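Local coordinates for protein D-threo-3-hydroxyaspartate dehydratase (PDB 3WQC) that catalyses the pyridoxal 5'-phosphate-dependent deamination of D-threo-3-hydroxyaspartate to oxaloacetate and ammonia, and also acts on L-threo- and L-erythro-3-hydroxyaspartate and D-serine, at residues R36-Q39 with R40-Q44; T73-T76 with L77-E81; I165-T168 with L169-G173; F250-L253 with V254-N257; R348-L351 with G352-L355. All coordinates share one frame; numbering follows the deposited sequence.

Contact 1 of 5, residues R36-Q39 with R40-Q44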
loop_
_atom_site.group_PDB
_atom_site.type_symbol
_atom_site.label_atom_id
_atom_site.label_comp_id
_atom_site.label_asym_id
_atom_site.label_seq_id
_atom_site.Cartn_x
_atom_site.Cartn_y
_atom_site.Cartn_z
ATOM N N ARG B 36 -3.844 -20.298 19.403
ATOM C CA ARG B 36 -3.115 -21.387 18.767
ATOM C C ARG B 36 -1.570 -21.151 18.876
ATOM O O ARG B 36 -0.779 -22.076 19.189
ATOM C CB ARG B 36 -3.502 -21.599 17.297
ATOM C CG ARG B 36 -2.614 -22.614 16.499
ATOM C CD ARG B 36 -3.044 -22.679 15.064
ATOM N NE ARG B 36 -2.175 -23.546 14.278
ATOM C CZ ARG B 36 -1.976 -23.463 12.944
ATOM N NH1 ARG B 36 -2.691 -22.612 12.217
ATOM N NH2 ARG B 36 -1.111 -24.276 12.316
ATOM N N MET B 37 -1.141 -19.945 18.549
ATOM C CA MET B 37 0.293 -19.662 18.582
ATOM C C MET B 37 0.800 -19.691 19.982
ATOM O O MET B 37 1.880 -20.291 20.208
ATOM C CB MET B 37 0.567 -18.281 17.909
ATOM C CG MET B 37 2.076 -17.945 17.803
ATOM S SD MET B 37 3.018 -19.071 16.716
ATOM C CE MET B 37 2.491 -18.524 15.053
ATOM N N GLN B 38 0.133 -19.037 20.928
ATOM C CA GLN B 38 0.633 -18.973 22.297
ATOM C C GLN B 38 0.700 -20.400 22.844
ATOM O O GLN B 38 1.672 -20.766 23.551
ATOM C CB GLN B 38 -0.231 -18.117 23.230
ATOM C CG GLN B 38 0.379 -17.892 24.630
ATOM C CD GLN B 38 1.724 -17.148 24.580
ATOM O OE1 GLN B 38 1.802 -16.028 24.077
ATOM N NE2 GLN B 38 2.821 -17.751 25.144
ATOM N N GLN B 39 -0.334 -21.234 22.589
ATOM C CA GLN B 39 -0.308 -22.604 23.122
ATOM C C GLN B 39 0.900 -23.383 22.540
ATOM O O GLN B 39 1.508 -24.232 23.211
ATOM C CB GLN B 39 -1.629 -23.341 22.770
ATOM C CG GLN B 39 -2.734 -22.732 23.609
ATOM C CD GLN B 39 -4.140 -23.098 23.190
ATOM O OE1 GLN B 39 -4.369 -23.922 22.251
ATOM N NE2 GLN B 39 -5.134 -22.484 23.894
ATOM N N ARG B 40 1.198 -23.192 21.266
ATOM C CA ARG B 40 2.294 -23.915 20.649
ATOM C C ARG B 40 3.612 -23.506 21.297
ATOM O O ARG B 40 4.486 -24.375 21.605
ATOM C CB ARG B 40 2.347 -23.737 19.118
ATOM C CG ARG B 40 3.494 -24.544 18.600
ATOM C CD ARG B 40 3.428 -24.645 17.144
ATOM N NE ARG B 40 3.804 -25.976 16.774
ATOM C CZ ARG B 40 5.037 -26.431 16.528
ATOM N NH1 ARG B 40 5.047 -27.740 16.202
ATOM N NH2 ARG B 40 6.207 -25.640 16.578
ATOM N N MET B 41 3.780 -22.209 21.525
ATOM C CA MET B 41 5.022 -21.750 22.194
ATOM C C MET B 41 5.142 -22.229 23.647
ATOM O O MET B 41 6.217 -22.658 24.077
ATOM C CB MET B 41 5.181 -20.253 22.114
ATOM C CG MET B 41 5.183 -19.748 20.648
ATOM S SD MET B 41 6.486 -20.533 19.665
ATOM C CE MET B 41 5.645 -21.687 18.635
ATOM N N ASP B 42 4.018 -22.264 24.384
ATOM C CA ASP B 42 3.992 -22.779 25.764
ATOM C C ASP B 42 4.392 -24.252 25.704
ATOM O O ASP B 42 5.238 -24.693 26.536
ATOM C CB ASP B 42 2.600 -22.617 26.334
ATOM C CG ASP B 42 2.243 -21.177 26.651
ATOM O OD1 ASP B 42 3.102 -20.270 26.710
ATOM O OD2 ASP B 42 1.033 -20.946 26.831
ATOM N N ALA B 43 3.921 -24.991 24.675
ATOM C CA ALA B 43 4.234 -26.438 24.573
ATOM C C ALA B 43 5.749 -26.670 24.318
ATOM O O ALA B 43 6.321 -27.697 24.777
ATOM C CB ALA B 43 3.383 -27.125 23.512
ATOM N N GLN B 44 6.365 -25.729 23.583
ATOM C CA GLN B 44 7.798 -25.698 23.248
ATOM C C GLN B 44 8.641 -25.121 24.426
ATOM O O GLN B 44 9.873 -25.289 24.416
ATOM C CB GLN B 44 8.091 -24.930 21.930
ATOM C CG GLN B 44 7.459 -25.499 20.658
ATOM C CD GLN B 44 8.245 -26.668 20.100
ATOM O OE1 GLN B 44 9.001 -27.292 20.782
ATOM N NE2 GLN B 44 8.091 -26.926 18.826
#
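Gln-38 and Asp-42, one helical turn apart, are joined by a side-chain hydrogen bond in which NE2 of Gln-38 donates to OD1 of Asp-42 over 3.0 Å. OD1 of Asp-42 lies almost in the amide plane of Gln-38, yet the N-H meets that oxygen from above the carboxylate, 42° out of its plane, and the two flat groups are turned 41° against each other. The glutamine reaches its partner because CG stands anti to the backbone N (chi1 -173°) and the chain then bends at chi2, which swings the amide forward along the helix. On the buried flank Met-37 and Met-41 lie side by side and point the same way, with SD of Met-37 4.2 Å from CE of Met-41, a loose apolar contact. Behind both pairs runs the regular i to i+4 bonding of helix 27-44: Met-41 N donates to Met-37 O at 3.0 Å and Asp-42 N to Gln-38 O at 2.9 Å. Further out, the two methionines pack on Leu-48 of strand 47-48, and Met-37 also touches Ala-231 and Leu-232 of helix 228-233, the side chain coming within about 6 Å of the bound pyridoxal phosphate. Arg-36 and Arg-40 turn their guanidinium groups elsewhere, to the carbonyls of Val-260 and Ala-234. The stretch is thus amphipathic, its sulfur-bearing side facing the barrel while an amide-carboxylate bond spans a turn beside it. With a neutral amide as donor, that bond would leave the negative charge of Asp-42 in place, near the C-terminal end of the helix.

Contact 2 of 5, residues T73-T76 with L77-E81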
loop_
_atom_site.group_PDB
_atom_site.type_symbol
_atom_site.label_atom_id
_atom_site.label_comp_id
_atom_site.label_asym_id
_atom_site.label_seq_id
_atom_site.Cartn_x
_atom_site.Cartn_y
_atom_site.Cartn_z
ATOM N N THR B 73 7.934 -7.251 19.064
ATOM C CA THR B 73 8.928 -6.888 18.044
ATOM C C THR B 73 8.286 -5.818 17.185
ATOM O O THR B 73 7.063 -5.901 16.862
ATOM C CB THR B 73 9.249 -8.083 17.105
ATOM O OG1 THR B 73 9.487 -9.264 17.914
ATOM C CG2 THR B 73 10.518 -7.816 16.307
ATOM N N VAL B 74 9.068 -4.795 16.812
ATOM C CA VAL B 74 8.543 -3.709 15.978
ATOM C C VAL B 74 9.463 -3.594 14.747
ATOM O O VAL B 74 10.659 -3.956 14.762
ATOM C CB VAL B 74 8.486 -2.330 16.688
ATOM C CG1 VAL B 74 7.478 -2.470 17.851
ATOM C CG2 VAL B 74 9.847 -1.856 17.190
ATOM N N SER B 75 8.895 -3.021 13.661
ATOM C CA SER B 75 9.626 -2.829 12.389
ATOM C C SER B 75 10.084 -1.384 12.194
ATOM O O SER B 75 10.771 -1.129 11.191
ATOM C CB SER B 75 8.813 -3.291 11.192
ATOM O OG SER B 75 7.711 -2.404 10.925
ATOM N N THR B 76 9.697 -0.459 13.070
ATOM C CA THR B 76 10.030 0.959 12.957
ATOM C C THR B 76 10.114 1.558 14.364
ATOM O O THR B 76 9.437 1.029 15.269
ATOM C CB THR B 76 8.975 1.763 12.169
ATOM O OG1 THR B 76 7.693 1.699 12.850
ATOM C CG2 THR B 76 8.801 1.268 10.733
ATOM N N LEU B 77 10.876 2.641 14.531
ATOM C CA LEU B 77 10.854 3.320 15.839
ATOM C C LEU B 77 9.492 4.018 16.071
ATOM O O LEU B 77 9.160 4.233 17.233
ATOM C CB LEU B 77 12.053 4.259 16.062
ATOM C CG LEU B 77 13.365 3.484 16.168
ATOM C CD1 LEU B 77 14.473 4.500 16.390
ATOM C CD2 LEU B 77 13.301 2.447 17.319
ATOM N N LYS B 78 8.724 4.313 15.006
ATOM C CA LYS B 78 7.396 4.896 15.254
ATOM C C LYS B 78 6.541 3.882 15.981
ATOM O O LYS B 78 5.789 4.249 16.896
ATOM C CB LYS B 78 6.722 5.352 13.957
ATOM C CG LYS B 78 5.438 6.187 14.191
ATOM C CD LYS B 78 4.666 6.477 12.894
ATOM C CE LYS B 78 3.843 7.739 12.903
ATOM N NZ LYS B 78 3.612 8.226 11.477
ATOM N N GLU B 79 6.619 2.610 15.597
ATOM C CA GLU B 79 5.899 1.572 16.330
ATOM C C GLU B 79 6.426 1.536 17.779
ATOM O O GLU B 79 5.613 1.421 18.718
ATOM C CB GLU B 79 6.132 0.227 15.714
ATOM C CG GLU B 79 5.325 -0.039 14.462
ATOM C CD GLU B 79 6.027 -1.127 13.678
ATOM O OE1 GLU B 79 6.615 -0.831 12.605
ATOM O OE2 GLU B 79 6.053 -2.288 14.121
ATOM N N ALA B 80 7.748 1.588 17.996
ATOM C CA ALA B 80 8.227 1.565 19.414
ATOM C C ALA B 80 7.625 2.763 20.209
ATOM O O ALA B 80 7.175 2.556 21.352
ATOM C CB ALA B 80 9.756 1.647 19.413
ATOM N N GLU B 81 7.586 3.986 19.572
ATOM C CA GLU B 81 7.067 5.137 20.288
ATOM C C GLU B 81 5.590 4.889 20.660
ATOM O O GLU B 81 5.144 5.167 21.811
ATOM C CB GLU B 81 7.375 6.373 19.358
ATOM C CG GLU B 81 6.740 7.670 19.711
ATOM C CD GLU B 81 6.970 8.703 18.577
ATOM O OE1 GLU B 81 5.990 8.996 17.744
ATOM O OE2 GLU B 81 8.118 9.224 18.501
#
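Thr-76 has its OG1 between the backbone N and the carbonyl carbon (chi1 62°), and Ser-75 holds its OG in the same position; both hydroxyls thereby reach the carboxylate of Glu-79. That side chain leaves the first turn of helix 77-85 with CG beside its backbone N (chi1 -78°) and runs back, extended, toward the strand. Its OE1 accepts two hydroxyl bonds: Ser-75 OG comes to the syn lone pair at a short 2.5 Å, and Thr-76 OG1 lies 2.8 Å away on the anti side, out of the carboxylate plane. The second oxygen, OE2, takes the backbone N-H of Ser-75 at 3.0 Å in a bond nearly straight at the hydrogen but from above the carboxylate plane. Thr-76 OG1 also N-caps the helix, accepting from Glu-79 N at 3.1 Å, and so both receives from and donates to one residue. Three donors fix the buried carboxylate, with a long, weak ion pair to Lys-56. Val-74 closes the apolar side, its CG2 4.1 Å from CB of Ala-80. Ser-75 touches Lys-53, the lysine inferred to carry the cofactor, its side chain about 6 Å from the bound pyridoxal phosphate. The cap forms the strand-to-helix corner of the beta-alpha-beta unit of strand 72-74, helix 77-85 and strand 90-93. There Val-74 and Ala-80 pack on Ile-91, and Glu-330 of the second subunit on Ser-75 and Thr-76.

Contact 3 of 5, residues I165-T168 with L169-G173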
loop_
_atom_site.group_PDB
_atom_site.type_symbol
_atom_site.label_atom_id
_atom_site.label_comp_id
_atom_site.label_asym_id
_atom_site.label_seq_id
_atom_site.Cartn_x
_atom_site.Cartn_y
_atom_site.Cartn_z
ATOM N N ILE B 165 32.053 -8.381 15.951
ATOM C CA ILE B 165 30.902 -7.536 16.325
ATOM C C ILE B 165 30.602 -7.677 17.815
ATOM O O ILE B 165 30.379 -6.637 18.503
ATOM C CB ILE B 165 29.678 -7.991 15.493
ATOM C CG1 ILE B 165 29.934 -7.698 14.003
ATOM C CG2 ILE B 165 28.395 -7.294 15.992
ATOM C CD1 ILE B 165 28.889 -8.421 13.114
ATOM N N GLY B 166 30.597 -8.933 18.330
ATOM C CA GLY B 166 30.311 -9.065 19.744
ATOM C C GLY B 166 31.335 -8.358 20.653
ATOM O O GLY B 166 30.939 -7.729 21.638
ATOM N N ARG B 167 32.640 -8.452 20.324
ATOM C CA ARG B 167 33.654 -7.712 21.102
ATOM C C ARG B 167 33.501 -6.238 20.985
ATOM O O ARG B 167 33.682 -5.501 21.938
ATOM C CB ARG B 167 35.041 -8.211 20.687
ATOM C CG ARG B 167 35.295 -9.626 21.131
ATOM C CD ARG B 167 36.564 -10.173 20.508
ATOM N NE ARG B 167 36.843 -11.519 21.036
ATOM C CZ ARG B 167 37.565 -12.411 20.350
ATOM N NH1 ARG B 167 37.941 -12.145 19.073
ATOM N NH2 ARG B 167 37.800 -13.602 20.873
ATOM N N THR B 168 33.185 -5.750 19.770
ATOM C CA THR B 168 33.058 -4.298 19.598
ATOM C C THR B 168 31.968 -3.794 20.576
ATOM O O THR B 168 32.113 -2.761 21.256
ATOM C CB THR B 168 32.657 -3.963 18.158
ATOM O OG1 THR B 168 33.714 -4.354 17.287
ATOM C CG2 THR B 168 32.357 -2.460 17.986
ATOM N N LEU B 169 30.832 -4.550 20.620
ATOM C CA LEU B 169 29.762 -4.152 21.546
ATOM C C LEU B 169 30.164 -4.291 23.010
ATOM O O LEU B 169 30.020 -3.356 23.827
ATOM C CB LEU B 169 28.495 -5.025 21.261
ATOM C CG LEU B 169 27.858 -4.725 19.892
ATOM C CD1 LEU B 169 26.821 -5.861 19.592
ATOM C CD2 LEU B 169 27.217 -3.333 19.813
ATOM N N HIS B 170 30.708 -5.480 23.353
ATOM C CA HIS B 170 30.976 -5.770 24.783
ATOM C C HIS B 170 32.132 -4.941 25.362
ATOM O O HIS B 170 32.040 -4.329 26.432
ATOM C CB HIS B 170 31.255 -7.252 24.900
ATOM C CG HIS B 170 31.461 -7.702 26.302
ATOM N ND1 HIS B 170 30.436 -7.778 27.193
ATOM C CD2 HIS B 170 32.568 -8.143 26.959
ATOM C CE1 HIS B 170 30.903 -8.205 28.399
ATOM N NE2 HIS B 170 32.179 -8.462 28.246
ATOM N N ASP B 171 33.239 -4.825 24.559
ATOM C CA ASP B 171 34.411 -4.070 24.993
ATOM C C ASP B 171 34.026 -2.587 25.005
ATOM O O ASP B 171 34.616 -1.796 25.769
ATOM C CB ASP B 171 35.552 -4.197 24.011
ATOM C CG ASP B 171 36.124 -5.576 23.950
ATOM O OD1 ASP B 171 35.943 -6.407 24.854
ATOM O OD2 ASP B 171 36.843 -5.851 22.902
ATOM N N GLY B 172 33.045 -2.206 24.145
ATOM C CA GLY B 172 32.606 -0.838 24.013
ATOM C C GLY B 172 31.666 -0.416 25.114
ATOM O O GLY B 172 31.224 0.753 25.084
ATOM N N GLY B 173 31.296 -1.309 26.031
ATOM C CA GLY B 173 30.410 -0.989 27.153
ATOM C C GLY B 173 28.940 -1.081 26.888
ATOM O O GLY B 173 28.096 -0.714 27.728
#
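Ile-165 and Leu-169 lie side by side on one flank of helix 159-171 and point the same way, CG2 of the isoleucine 4.2 Å from CD1 of the leucine. This methyl is available because it stands anti to the backbone N, whereas the longer CG1 branch leads away from the leucine. Around the helix, Asp-171 folds back over the preceding turn: with CG beside its own backbone N (chi1 -67°), its OD2 comes to 3.7 Å from CB of Arg-167. The arginine chain runs out extended, and its NE remains 6.0 Å from that carboxylate oxygen, so any attraction is at a distance rather than a salt bridge. Asp-171 N donates to Arg-167 O at 2.7 Å, but the following bond, Gly-172 N to Thr-168 O, is weak and bent (127°). Gly-173 then takes a positive phi in a Schellman motif that ends the helix. Thr-168 turns its hydroxyl back to the carbonyl of Ala-164. Beneath the apolar pair, near the end of this amphipathic helix of the alanine racemase-like domain, Ile-165 rests on Ile-143 and Leu-169 on Val-141, both in strand 140-146 of the parallel barrel sheet, while helix 122-135 flanks them through Val-122 and Ala-125.

Contact 4 of 5, residues F250-L253 with V254-N257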
loop_
_atom_site.group_PDB
_atom_site.type_symbol
_atom_site.label_atom_id
_atom_site.label_comp_id
_atom_site.label_asym_id
_atom_site.label_seq_id
_atom_site.Cartn_x
_atom_site.Cartn_y
_atom_site.Cartn_z
ATOM N N PHE B 250 -3.677 -12.685 12.101
ATOM C CA PHE B 250 -4.793 -12.708 11.141
ATOM C C PHE B 250 -4.764 -13.831 10.148
ATOM O O PHE B 250 -5.832 -14.244 9.624
ATOM C CB PHE B 250 -4.857 -11.360 10.337
ATOM C CG PHE B 250 -4.968 -10.132 11.234
ATOM C CD1 PHE B 250 -5.758 -10.125 12.440
ATOM C CD2 PHE B 250 -4.345 -8.948 10.832
ATOM C CE1 PHE B 250 -5.880 -8.949 13.226
ATOM C CE2 PHE B 250 -4.499 -7.779 11.599
ATOM C CZ PHE B 250 -5.226 -7.783 12.796
ATOM N N PHE B 251 -3.570 -14.300 9.755
ATOM C CA PHE B 251 -3.363 -15.120 8.593
ATOM C C PHE B 251 -3.818 -14.431 7.291
ATOM O O PHE B 251 -4.296 -13.277 7.345
ATOM C CB PHE B 251 -3.973 -16.577 8.719
ATOM C CG PHE B 251 -3.252 -17.422 9.742
ATOM C CD1 PHE B 251 -1.900 -17.766 9.520
ATOM C CD2 PHE B 251 -3.918 -17.913 10.866
ATOM C CE1 PHE B 251 -1.237 -18.657 10.397
ATOM C CE2 PHE B 251 -3.243 -18.779 11.773
ATOM C CZ PHE B 251 -1.916 -19.144 11.505
ATOM N N ASP B 252 -3.614 -15.110 6.172
ATOM C CA ASP B 252 -3.901 -14.586 4.853
ATOM C C ASP B 252 -3.782 -15.678 3.847
ATOM O O ASP B 252 -3.547 -16.868 4.234
ATOM C CB ASP B 252 -3.035 -13.336 4.540
ATOM C CG ASP B 252 -1.529 -13.648 4.550
ATOM O OD1 ASP B 252 -1.190 -14.830 4.243
ATOM O OD2 ASP B 252 -0.709 -12.751 4.855
ATOM N N LEU B 253 -4.010 -15.377 2.561
ATOM C CA LEU B 253 -4.016 -16.444 1.571
ATOM C C LEU B 253 -2.619 -16.968 1.214
ATOM O O LEU B 253 -2.452 -18.142 0.874
ATOM C CB LEU B 253 -4.682 -15.983 0.274
ATOM C CG LEU B 253 -6.208 -15.658 0.508
ATOM C CD1 LEU B 253 -6.694 -14.905 -0.740
ATOM C CD2 LEU B 253 -6.972 -16.970 0.718
ATOM N N VAL B 254 -1.596 -16.113 1.353
ATOM C CA VAL B 254 -0.196 -16.609 1.198
ATOM C C VAL B 254 0.053 -17.682 2.294
ATOM O O VAL B 254 0.595 -18.746 1.964
ATOM C CB VAL B 254 0.797 -15.441 1.316
ATOM C CG1 VAL B 254 2.209 -15.936 1.637
ATOM C CG2 VAL B 254 0.774 -14.711 -0.020
ATOM N N MET B 255 -0.370 -17.477 3.530
ATOM C CA MET B 255 -0.201 -18.479 4.611
ATOM C C MET B 255 -1.021 -19.719 4.327
ATOM O O MET B 255 -0.559 -20.859 4.588
ATOM C CB MET B 255 -0.579 -17.952 6.004
ATOM C CG MET B 255 0.401 -16.888 6.527
ATOM S SD MET B 255 2.031 -17.531 6.967
ATOM C CE MET B 255 3.210 -16.638 5.950
ATOM N N ARG B 256 -2.238 -19.546 3.822
ATOM C CA ARG B 256 -3.097 -20.691 3.440
ATOM C C ARG B 256 -2.340 -21.537 2.394
ATOM O O ARG B 256 -2.269 -22.801 2.508
ATOM C CB ARG B 256 -4.412 -20.169 2.842
ATOM C CG ARG B 256 -5.352 -21.307 2.461
ATOM C CD ARG B 256 -5.118 -21.699 0.988
ATOM N NE ARG B 256 -6.180 -22.565 0.477
ATOM C CZ ARG B 256 -6.191 -23.088 -0.760
ATOM N NH1 ARG B 256 -5.200 -22.835 -1.645
ATOM N NH2 ARG B 256 -7.225 -23.859 -1.125
ATOM N N ASN B 257 -1.722 -20.908 1.374
ATOM C CA ASN B 257 -1.014 -21.629 0.359
ATOM C C ASN B 257 0.285 -22.299 0.871
ATOM O O ASN B 257 0.676 -23.383 0.362
ATOM C CB ASN B 257 -0.684 -20.765 -0.808
ATOM C CG ASN B 257 -1.881 -20.536 -1.714
ATOM O OD1 ASN B 257 -2.814 -21.371 -1.727
ATOM N ND2 ASN B 257 -1.807 -19.502 -2.571
#
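The backbone passes from a positive phi at Phe-251 through a fully extended Asp-252 into helix 253-258, where Arg-256 N bonds to Asp-252 O at 3.0 Å and Asn-257 N to Leu-253 O at 2.9 Å. Asp-252 is the N-cap: its OD1 takes the N-H of Met-255 at 2.9 Å, the donor arriving nearly along the C-O axis. The torsion that allows this places CG between the backbone N and the carbonyl carbon (chi1 61°), folding the carboxylate over the open first turn. OD2 accepts from the backbone N of Ala-362, so the one side chain ties the helix start to the chain beside the magnesium-site residue His-361. This cap follows the loop after strand 242-243 of the alanine racemase-like barrel, close to the cofactor, with Met-255 about 5 Å from the bound pyridoxal phosphate. Phe-251 crosses Met-255 at about a right angle; CB of the methionine lies 3.8 Å from CD1 of Phe-251, and its CG meets the ring edge in plane, 3.9 Å from the same CD1. Within the helix, NH1 of Arg-256 donates to OD1 of Asn-257 at 2.8 Å, the oxygen lying in the guanidinium plane, and the same NH1 also reaches OE1 of Gln-304.

Contact 5 of 5, residues R348-L351 with G352-L355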
loop_
_atom_site.group_PDB
_atom_site.type_symbol
_atom_site.label_atom_id
_atom_site.label_comp_id
_atom_site.label_asym_id
_atom_site.label_seq_id
_atom_site.Cartn_x
_atom_site.Cartn_y
_atom_site.Cartn_z
ATOM N N ARG B 348 -25.883 -12.692 -10.097
ATOM C CA ARG B 348 -25.070 -13.282 -9.042
ATOM C C ARG B 348 -24.577 -12.241 -8.000
ATOM O O ARG B 348 -24.474 -12.512 -6.798
ATOM C CB ARG B 348 -23.883 -14.011 -9.621
ATOM C CG ARG B 348 -23.196 -14.777 -8.525
ATOM C CD ARG B 348 -24.112 -15.829 -7.964
ATOM N NE ARG B 348 -23.647 -16.993 -8.678
ATOM C CZ ARG B 348 -22.754 -17.845 -8.207
ATOM N NH1 ARG B 348 -22.313 -17.729 -6.957
ATOM N NH2 ARG B 348 -22.392 -18.864 -8.973
ATOM N N PHE B 349 -24.215 -11.090 -8.511
ATOM C CA PHE B 349 -23.659 -9.987 -7.718
ATOM C C PHE B 349 -24.401 -8.668 -8.001
ATOM O O PHE B 349 -23.859 -7.789 -8.666
ATOM C CB PHE B 349 -22.140 -9.853 -7.972
ATOM C CG PHE B 349 -21.360 -11.051 -7.548
ATOM C CD1 PHE B 349 -21.050 -11.265 -6.161
ATOM C CD2 PHE B 349 -20.899 -11.994 -8.490
ATOM C CE1 PHE B 349 -20.291 -12.421 -5.785
ATOM C CE2 PHE B 349 -20.187 -13.127 -8.092
ATOM C CZ PHE B 349 -19.889 -13.350 -6.757
ATOM N N PRO B 350 -25.597 -8.464 -7.409
ATOM C CA PRO B 350 -26.352 -7.225 -7.827
ATOM C C PRO B 350 -25.689 -5.902 -7.346
ATOM O O PRO B 350 -24.942 -5.901 -6.306
ATOM C CB PRO B 350 -27.729 -7.410 -7.133
ATOM C CG PRO B 350 -27.788 -8.871 -6.889
ATOM C CD PRO B 350 -26.428 -9.390 -6.623
ATOM N N LEU B 351 -25.890 -4.800 -8.076
ATOM C CA LEU B 351 -25.421 -3.516 -7.641
ATOM C C LEU B 351 -25.776 -3.298 -6.182
ATOM O O LEU B 351 -26.908 -3.649 -5.751
ATOM C CB LEU B 351 -26.051 -2.392 -8.526
ATOM C CG LEU B 351 -25.781 -0.884 -8.190
ATOM C CD1 LEU B 351 -24.344 -0.496 -8.501
ATOM C CD2 LEU B 351 -26.735 0.155 -8.855
ATOM N N GLY B 352 -24.790 -2.818 -5.397
ATOM C CA GLY B 352 -24.986 -2.582 -3.972
ATOM C C GLY B 352 -24.782 -3.763 -3.049
ATOM O O GLY B 352 -24.702 -3.549 -1.855
ATOM N N THR B 353 -24.562 -4.976 -3.601
ATOM C CA THR B 353 -24.188 -6.195 -2.800
ATOM C C THR B 353 -22.882 -5.942 -2.058
ATOM O O THR B 353 -21.935 -5.361 -2.658
ATOM C CB THR B 353 -23.952 -7.417 -3.724
ATOM O OG1 THR B 353 -25.121 -7.656 -4.453
ATOM C CG2 THR B 353 -23.566 -8.711 -2.949
ATOM N N ARG B 354 -22.888 -6.300 -0.790
ATOM C CA ARG B 354 -21.637 -6.242 0.023
ATOM C C ARG B 354 -20.978 -7.600 0.053
ATOM O O ARG B 354 -21.655 -8.662 0.263
ATOM C CB ARG B 354 -21.941 -5.809 1.444
ATOM C CG ARG B 354 -22.327 -4.366 1.465
ATOM C CD ARG B 354 -22.640 -3.854 2.821
ATOM N NE ARG B 354 -22.756 -2.409 2.549
ATOM C CZ ARG B 354 -22.224 -1.427 3.265
ATOM N NH1 ARG B 354 -21.685 -1.686 4.431
ATOM N NH2 ARG B 354 -22.345 -0.174 2.821
ATOM N N LEU B 355 -19.658 -7.607 -0.109
ATOM C CA LEU B 355 -18.845 -8.853 -0.168
ATOM C C LEU B 355 -17.664 -8.643 0.780
ATOM O O LEU B 355 -17.416 -7.526 1.233
ATOM C CB LEU B 355 -18.289 -9.027 -1.567
ATOM C CG LEU B 355 -19.302 -9.257 -2.650
ATOM C CD1 LEU B 355 -18.637 -9.197 -4.003
ATOM C CD2 LEU B 355 -20.063 -10.578 -2.398
#
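Phe-349 packs its CD1-CE1 bond obliquely against the methyls of Leu-355, CD1 lying 3.8 Å from CD1 of the leucine and CE1 3.9 Å from its CD2. The two side chains cross at about a right angle, and both leucine methyls touch CD1 and CE1. Between them the chain reverses through a type II beta turn from Pro-350 to Thr-353. Its closing bond runs from Thr-353 N to Pro-350 O at 2.9 Å, and Gly-352 takes the positive phi of the third position. The carbonyl of Pro-350 accepts a second time, from Thr-353 OG1 at 2.6 Å. That hydroxyl is set beside its own backbone N (chi1 -59°), from where it also comes within 3.1 Å of CD of the proline ring. The hydroxyl approaches the oxygen at a C=O...O angle of 123°, more bent than the approach of the N-H at 147°. The turn links helix 345-348 to strand 354-358 of the C-terminal sheet; Val-274 of strand 268-278 and Leu-334 of strand 332-336 pack on both Phe-349 and Leu-355, and Phe-322 meets the phenylalanine edge to face. At the corner, Leu-351 packs on Ala-123 of the second subunit. With two donors from a single residue on one carbonyl oxygen, the turn is held by backbone and side chain together, and the hydroxyl spends its proton within the turn.

How the contacts relate
Contacts 2 and 4 are buried; with contact 1 they lie within about 6 Å of the cofactor. In both, an acidic or hydroxyl side chain caps a helix start and a carboxylate accepts from two or more donors. Contacts 1 and 3 lie along helices with one buried flank, so methionine or aliphatic pairs face inward and charged side chains outward. Contact 5, also partly buried, belongs to the C-terminal sheet and depends on a beta turn. Contacts 1 and 4 touch, Arg-36 NH1 lying 3.6 Å from Phe-251 CZ, whereas the centres of contacts 3 and 5 are about 62 Å apart, on opposite sides of the chain's centre. Contacts 2 and 5 both meet the second subunit.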